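Local coordinates for teichoic acid biosynthesis protein F (Staphylococcus epidermidis, PDB 3L7I), which is a teichoic acid biosynthesis protein built from two parallel-sheet domains in a GT-B-type glycosyltransferase fold, at residues Lys363-Ser368 against Tyr385-Lys390; Thr354-Ser359 against Ser419-Asn424. All coordinates share one frame; numbering follows the deposited sequence.

Interaction 1. Residues Lys363-Ser368 against Tyr385-Lys390; sequences KNYSDS and YIWSFK
The loop Lys363-Ser366 runs roughly against the end of strand 385-389, the two directions 145° apart, and the backbones come closest where Lys363 CA lies 5.9 Å from Phe389 CA. The main chains do not pair as strands; the segments meet through aromatic side chains and one bridging water. The water lies 2.8 Å from both Asn364 O and Ser388 O and can bridge the two carbonyls as a donor, but with more acceptors around it than protons it cannot serve all of them at once. Tyr365 has CG anti to its backbone N (chi1 169°), which presents the CD1-CE1 edge of its ring to one face of the Trp387 six-membered ring. The result is a T-shaped stack with centroids 4.8 Å apart and planes at 68°, CD1 standing over the rim of the indole. Phe389, whose CG lies beside its own backbone N, turns its ring edge to the loop backbone: Phe389 CE1 reaches Asn364 O at 3.3 Å and also touches Tyr365 CB. Past the stack, the phenol OH of Tyr365 is hydrogen-bonded to Glu374. In the beta-alpha-beta unit of strand 354-358, helix 367-379 and strand 384-389, this contact packs the loop leading into the helix on the last strand, while Tyr373 of that helix meets Trp387 edge-to-face.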
loop_
_atom_site.group_PDB
_atom_site.type_symbol
_atom_site.label_atom_id
_atom_site.label_comp_id
_atom_site.label_asym_id
_atom_site.label_seq_id
_atom_site.Cartn_x
_atom_site.Cartn_y
_atom_site.Cartn_z
ATOM N N LYS A 363 28.137 25.796 7.769
ATOM C CA LYS A 363 29.518 25.478 7.535
ATOM C C LYS A 363 30.332 25.954 8.698
ATOM O O LYS A 363 31.436 25.502 8.903
ATOM C CB LYS A 363 30.028 26.082 6.229
ATOM C CG LYS A 363 30.894 27.331 6.381
ATOM C CD LYS A 363 31.788 27.571 5.149
ATOM C CE LYS A 363 32.473 28.948 5.207
ATOM N NZ LYS A 363 33.331 29.203 3.970
ATOM N N ASN A 364 29.766 26.840 9.494
ATOM C CA ASN A 364 30.571 27.664 10.367
ATOM C C ASN A 364 29.894 28.070 11.617
ATOM O O ASN A 364 28.674 28.117 11.690
ATOM C CB ASN A 364 30.864 28.975 9.661
ATOM C CG ASN A 364 32.188 28.974 9.019
ATOM O OD1 ASN A 364 32.907 27.971 9.080
ATOM N ND2 ASN A 364 32.551 30.087 8.400
ATOM N N TYR A 365 30.707 28.419 12.598
ATOM C CA TYR A 365 30.249 29.281 13.661
ATOM C C TYR A 365 30.847 30.636 13.334
ATOM O O TYR A 365 32.035 30.843 13.524
ATOM C CB TYR A 365 30.727 28.777 15.013
ATOM C CG TYR A 365 30.498 29.773 16.117
ATOM C CD1 TYR A 365 29.213 30.036 16.592
ATOM C CD2 TYR A 365 31.567 30.478 16.669
ATOM C CE1 TYR A 365 28.998 30.969 17.595
ATOM C CE2 TYR A 365 31.370 31.411 17.665
ATOM C CZ TYR A 365 30.085 31.655 18.131
ATOM O OH TYR A 365 29.904 32.578 19.145
ATOM N N SER A 366 30.040 31.546 12.803
ATOM C CA SER A 366 30.578 32.794 12.268
ATOM C C SER A 366 29.517 33.824 11.887
ATOM O O SER A 366 28.315 33.638 12.121
ATOM C CB SER A 366 31.444 32.516 11.030
ATOM O OG SER A 366 30.653 32.147 9.895
ATOM N N ASP A 367 29.996 34.913 11.291
ATOM C CA ASP A 367 29.156 35.964 10.727
ATOM C C ASP A 367 28.176 36.559 11.713
ATOM O O ASP A 367 28.348 36.466 12.914
ATOM C CB ASP A 367 28.416 35.501 9.466
ATOM C CG ASP A 367 28.209 36.646 8.460
ATOM O OD1 ASP A 367 27.041 37.103 8.290
ATOM O OD2 ASP A 367 29.221 37.109 7.861
ATOM N N SER A 368 27.141 37.174 11.173
ATOM C CA SER A 368 26.184 37.909 11.963
ATOM C C SER A 368 25.405 37.053 12.963
ATOM O O SER A 368 25.070 37.528 14.046
ATOM C CB SER A 368 25.236 38.668 11.043
ATOM O OG SER A 368 25.775 39.927 10.726
ATOM N N TYR A 385 19.856 27.763 23.742
ATOM C CA TYR A 385 20.538 28.069 22.489
ATOM C C TYR A 385 21.008 26.811 21.749
ATOM O O TYR A 385 21.662 25.927 22.329
ATOM C CB TYR A 385 21.689 29.029 22.731
ATOM C CG TYR A 385 21.227 30.364 23.267
ATOM C CD1 TYR A 385 20.797 31.369 22.411
ATOM C CD2 TYR A 385 21.210 30.615 24.629
ATOM C CE1 TYR A 385 20.367 32.595 22.896
ATOM C CE2 TYR A 385 20.788 31.836 25.129
ATOM C CZ TYR A 385 20.363 32.825 24.260
ATOM O OH TYR A 385 19.938 34.042 24.763
ATOM N N ILE A 386 20.650 26.736 20.464
ATOM C CA ILE A 386 21.031 25.616 19.619
ATOM C C ILE A 386 21.750 26.113 18.368
ATOM O O ILE A 386 21.286 27.046 17.715
ATOM C CB ILE A 386 19.799 24.807 19.228
ATOM C CG1 ILE A 386 19.109 24.292 20.489
ATOM C CG2 ILE A 386 20.189 23.626 18.372
ATOM C CD1 ILE A 386 17.680 23.811 20.289
ATOM N N TRP A 387 22.894 25.511 18.039
ATOM C CA TRP A 387 23.576 25.770 16.757
ATOM C C TRP A 387 23.533 24.559 15.801
ATOM O O TRP A 387 23.726 23.409 16.205
ATOM C CB TRP A 387 25.022 26.216 16.983
ATOM C CG TRP A 387 25.168 27.710 17.149
ATOM C CD1 TRP A 387 24.959 28.448 18.292
ATOM C CD2 TRP A 387 25.554 28.642 16.143
ATOM N NE1 TRP A 387 25.185 29.782 18.047
ATOM C CE2 TRP A 387 25.546 29.927 16.736
ATOM C CE3 TRP A 387 25.915 28.518 14.804
ATOM C CZ2 TRP A 387 25.870 31.072 16.027
ATOM C CZ3 TRP A 387 26.244 29.654 14.105
ATOM C CH2 TRP A 387 26.219 30.916 14.715
ATOM N N SER A 388 23.280 24.814 14.524
ATOM C CA SER A 388 23.213 23.742 13.540
ATOM C C SER A 388 24.439 23.799 12.648
ATOM O O SER A 388 24.775 24.868 12.174
ATOM C CB SER A 388 21.939 23.907 12.728
ATOM O OG SER A 388 22.132 23.542 11.377
ATOM N N PHE A 389 25.113 22.667 12.438
ATOM C CA PHE A 389 26.340 22.579 11.611
ATOM C C PHE A 389 26.280 21.368 10.681
ATOM O O PHE A 389 25.474 20.473 10.898
ATOM C CB PHE A 389 27.601 22.438 12.490
ATOM C CG PHE A 389 27.780 23.555 13.471
ATOM C CD1 PHE A 389 28.346 24.751 13.081
ATOM C CD2 PHE A 389 27.358 23.417 14.778
ATOM C CE1 PHE A 389 28.498 25.783 13.965
ATOM C CE2 PHE A 389 27.505 24.452 15.666
ATOM C CZ PHE A 389 28.085 25.644 15.251
ATOM N N LYS A 390 27.131 21.319 9.659
ATOM C CA LYS A 390 27.215 20.116 8.850
ATOM C C LYS A 390 27.988 19.100 9.635
ATOM O O LYS A 390 27.662 17.925 9.636
ATOM C CB LYS A 390 27.925 20.367 7.530
ATOM C CG LYS A 390 27.271 21.407 6.679
ATOM C CD LYS A 390 27.816 21.331 5.269
ATOM C CE LYS A 390 27.951 22.726 4.638
ATOM N NZ LYS A 390 29.077 22.793 3.613
HETATM O O HOH W 1 26.041 27.309 11.440
#

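Interaction 2. Residues Thr354-Ser359 against Ser419-Asn424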
loop_
_atom_site.group_PDB
_atom_site.type_symbol
_atom_site.label_atom_id
_atom_site.label_comp_id
_atom_site.label_asym_id
_atom_site.label_seq_id
_atom_site.Cartn_x
_atom_site.Cartn_y
_atom_site.Cartn_z
ATOM N N THR A 354 13.452 28.670 23.054
ATOM C CA THR A 354 14.443 27.989 22.219
ATOM C C THR A 354 14.771 28.828 20.982
ATOM O O THR A 354 13.870 29.280 20.281
ATOM C CB THR A 354 13.953 26.569 21.747
ATOM O OG1 THR A 354 13.981 25.634 22.837
ATOM C CG2 THR A 354 14.833 26.029 20.622
ATOM N N ILE A 355 16.058 29.006 20.700
ATOM C CA ILE A 355 16.497 29.738 19.513
ATOM C C ILE A 355 17.542 28.933 18.702
ATOM O O ILE A 355 18.490 28.399 19.282
ATOM C CB ILE A 355 17.088 31.091 19.951
ATOM C CG1 ILE A 355 16.141 31.772 20.935
ATOM C CG2 ILE A 355 17.405 32.007 18.756
ATOM C CD1 ILE A 355 16.822 32.863 21.733
ATOM N N VAL A 356 17.364 28.824 17.383
ATOM C CA VAL A 356 18.386 28.196 16.520
ATOM C C VAL A 356 19.216 29.194 15.741
ATOM O O VAL A 356 18.686 30.182 15.239
ATOM C CB VAL A 356 17.807 27.236 15.449
ATOM C CG1 VAL A 356 18.452 25.872 15.518
ATOM C CG2 VAL A 356 16.288 27.158 15.506
ATOM N N PHE A 357 20.506 28.897 15.597
ATOM C CA PHE A 357 21.428 29.711 14.808
ATOM C C PHE A 357 22.098 28.864 13.751
ATOM O O PHE A 357 22.398 27.693 13.984
ATOM C CB PHE A 357 22.509 30.316 15.699
ATOM C CG PHE A 357 21.979 31.279 16.697
ATOM C CD1 PHE A 357 22.241 32.628 16.584
ATOM C CD2 PHE A 357 21.186 30.842 17.735
ATOM C CE1 PHE A 357 21.730 33.525 17.508
ATOM C CE2 PHE A 357 20.675 31.727 18.657
ATOM C CZ PHE A 357 20.949 33.073 18.548
ATOM N N GLU A 358 22.344 29.451 12.588
ATOM C CA GLU A 358 23.109 28.759 11.580
ATOM C C GLU A 358 23.686 29.807 10.679
ATOM O O GLU A 358 22.982 30.689 10.222
ATOM C CB GLU A 358 22.195 27.837 10.804
ATOM C CG GLU A 358 22.865 26.824 9.916
ATOM C CD GLU A 358 21.836 26.123 9.013
ATOM O OE1 GLU A 358 21.856 24.861 8.880
ATOM O OE2 GLU A 358 20.973 26.854 8.446
ATOM N N SER A 359 24.984 29.755 10.451
ATOM C CA SER A 359 25.549 30.622 9.431
ATOM C C SER A 359 26.092 29.833 8.264
ATOM O O SER A 359 26.589 28.719 8.418
ATOM C CB SER A 359 26.608 31.564 9.973
ATOM O OG SER A 359 27.677 30.857 10.539
ATOM N N SER A 419 11.244 28.977 18.722
ATOM C CA SER A 419 10.352 30.108 18.532
ATOM C C SER A 419 11.006 31.092 17.579
ATOM O O SER A 419 10.323 31.911 16.959
ATOM C CB SER A 419 10.085 30.802 19.862
ATOM O OG SER A 419 11.273 31.421 20.310
ATOM N N HIS A 420 12.332 30.997 17.472
ATOM C CA HIS A 420 13.109 31.873 16.603
ATOM C C HIS A 420 14.223 31.185 15.817
ATOM O O HIS A 420 15.082 30.500 16.406
ATOM C CB HIS A 420 13.706 33.010 17.414
ATOM C CG HIS A 420 12.710 34.051 17.786
ATOM N ND1 HIS A 420 11.846 33.904 18.848
ATOM C CD2 HIS A 420 12.420 35.247 17.221
ATOM C CE1 HIS A 420 11.074 34.974 18.934
ATOM N NE2 HIS A 420 11.404 35.805 17.959
ATOM N N TRP A 421 14.196 31.384 14.488
ATOM C CA TRP A 421 15.311 31.035 13.588
ATOM C C TRP A 421 16.203 32.251 13.265
ATOM O O TRP A 421 15.731 33.305 12.805
ATOM C CB TRP A 421 14.819 30.456 12.254
ATOM C CG TRP A 421 13.917 29.300 12.317
ATOM C CD1 TRP A 421 13.547 28.604 13.422
ATOM C CD2 TRP A 421 13.272 28.676 11.212
ATOM N NE1 TRP A 421 12.685 27.592 13.077
ATOM C CE2 TRP A 421 12.505 27.616 11.722
ATOM C CE3 TRP A 421 13.250 28.928 9.840
ATOM C CZ2 TRP A 421 11.734 26.803 10.910
ATOM C CZ3 TRP A 421 12.486 28.121 9.030
ATOM C CH2 TRP A 421 11.742 27.067 9.565
ATOM N N VAL A 422 17.498 32.094 13.496
ATOM C CA VAL A 422 18.465 33.124 13.162
ATOM C C VAL A 422 19.446 32.586 12.147
ATOM O O VAL A 422 20.134 31.576 12.394
ATOM C CB VAL A 422 19.240 33.520 14.375
ATOM C CG1 VAL A 422 20.411 34.327 13.962
ATOM C CG2 VAL A 422 18.341 34.308 15.302
ATOM N N SER A 423 19.488 33.228 10.980
ATOM C CA SER A 423 20.539 32.923 10.013
ATOM C C SER A 423 20.827 33.980 8.934
ATOM O O SER A 423 20.105 34.971 8.769
ATOM C CB SER A 423 20.343 31.520 9.403
ATOM O OG SER A 423 19.318 31.487 8.429
ATOM N N ASN A 424 21.910 33.725 8.207
ATOM C CA ASN A 424 22.467 34.658 7.255
ATOM C C ASN A 424 22.498 34.052 5.851
ATOM O O ASN A 424 23.241 34.517 4.975
ATOM C CB ASN A 424 23.884 34.992 7.664
ATOM C CG ASN A 424 24.793 33.802 7.534
ATOM O OD1 ASN A 424 24.328 32.669 7.507
ATOM N ND2 ASN A 424 26.091 34.046 7.432
#
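Val422 lies over one face of the Phe357 ring, the two side chains side by side and pointing the same way from neighbouring parallel strands. Phe357 CG is anti to its carbonyl carbon (chi1 -65°), so the ring rises from the sheet leaning back toward Ile355; Val422 CB sits 4.2 Å from its centroid, 24° off the normal, a CH-pi contact displaced toward the CD1-CE1 rim. Val422 CG1, anti to its own backbone N, closes on Phe357 CD1 at 3.6 Å, and its other branch, CG2, touches Ile355 CG2. On this same face, Ile355 CG2 also leans on His420 CB, while the imidazole swings clear of Ile355; its ND1 donates in the ring plane to Ser419 OG, 2.9 Å away, and NE2 is hydrogen-bonded to Asp717. The other face carries Val356 and Trp421, also side by side, with Val356 CG2 3.7 Å from Trp421 CD1. Between the faces runs a parallel ladder. Val356 straddles Trp421, its N bonding to His420 O and its O accepting from Val422 N at 2.8 Å; Val422 O then receives Glu358 N, and all three donors lie nearly along the C=O axes. At the start, Ser419 N reaches Thr354 O within the carbonyl plane. Beyond the ladder, Asn424 turns its amide over Ser359, and its OD1 accepts from the backbone N of Phe360. The strands, 18° apart in direction, are neighbours in the middle of the seven-stranded parallel sheet of this Rossmann-like domain, 418-423 its central strand: strand 384-389 flanks 354-358, strand 438-441 flanks 418-423, and helices 367-379 and 706-721 cover the Ile355-Phe357 face.

Interactions 1 and 2 lie 9 Å apart between centres and share one parallel sheet, in which strand 354-358 is hydrogen-bonded to 384-389 on one edge and to 418-423 on the other. Along the chain, both segments of interaction 1 fall between those of interaction 2: 354-359 comes first, then 363-368, 385-390 and finally 419-424. They touch directly, through a probable hydrogen bond of 2.8 Å from Ser388 OG to Glu358 OE1 and through Trp387 packing on Phe357. Together they tie the first beta-alpha-beta unit of this sheet, including the loop entering helix 367-379, to the fourth strand along the chain.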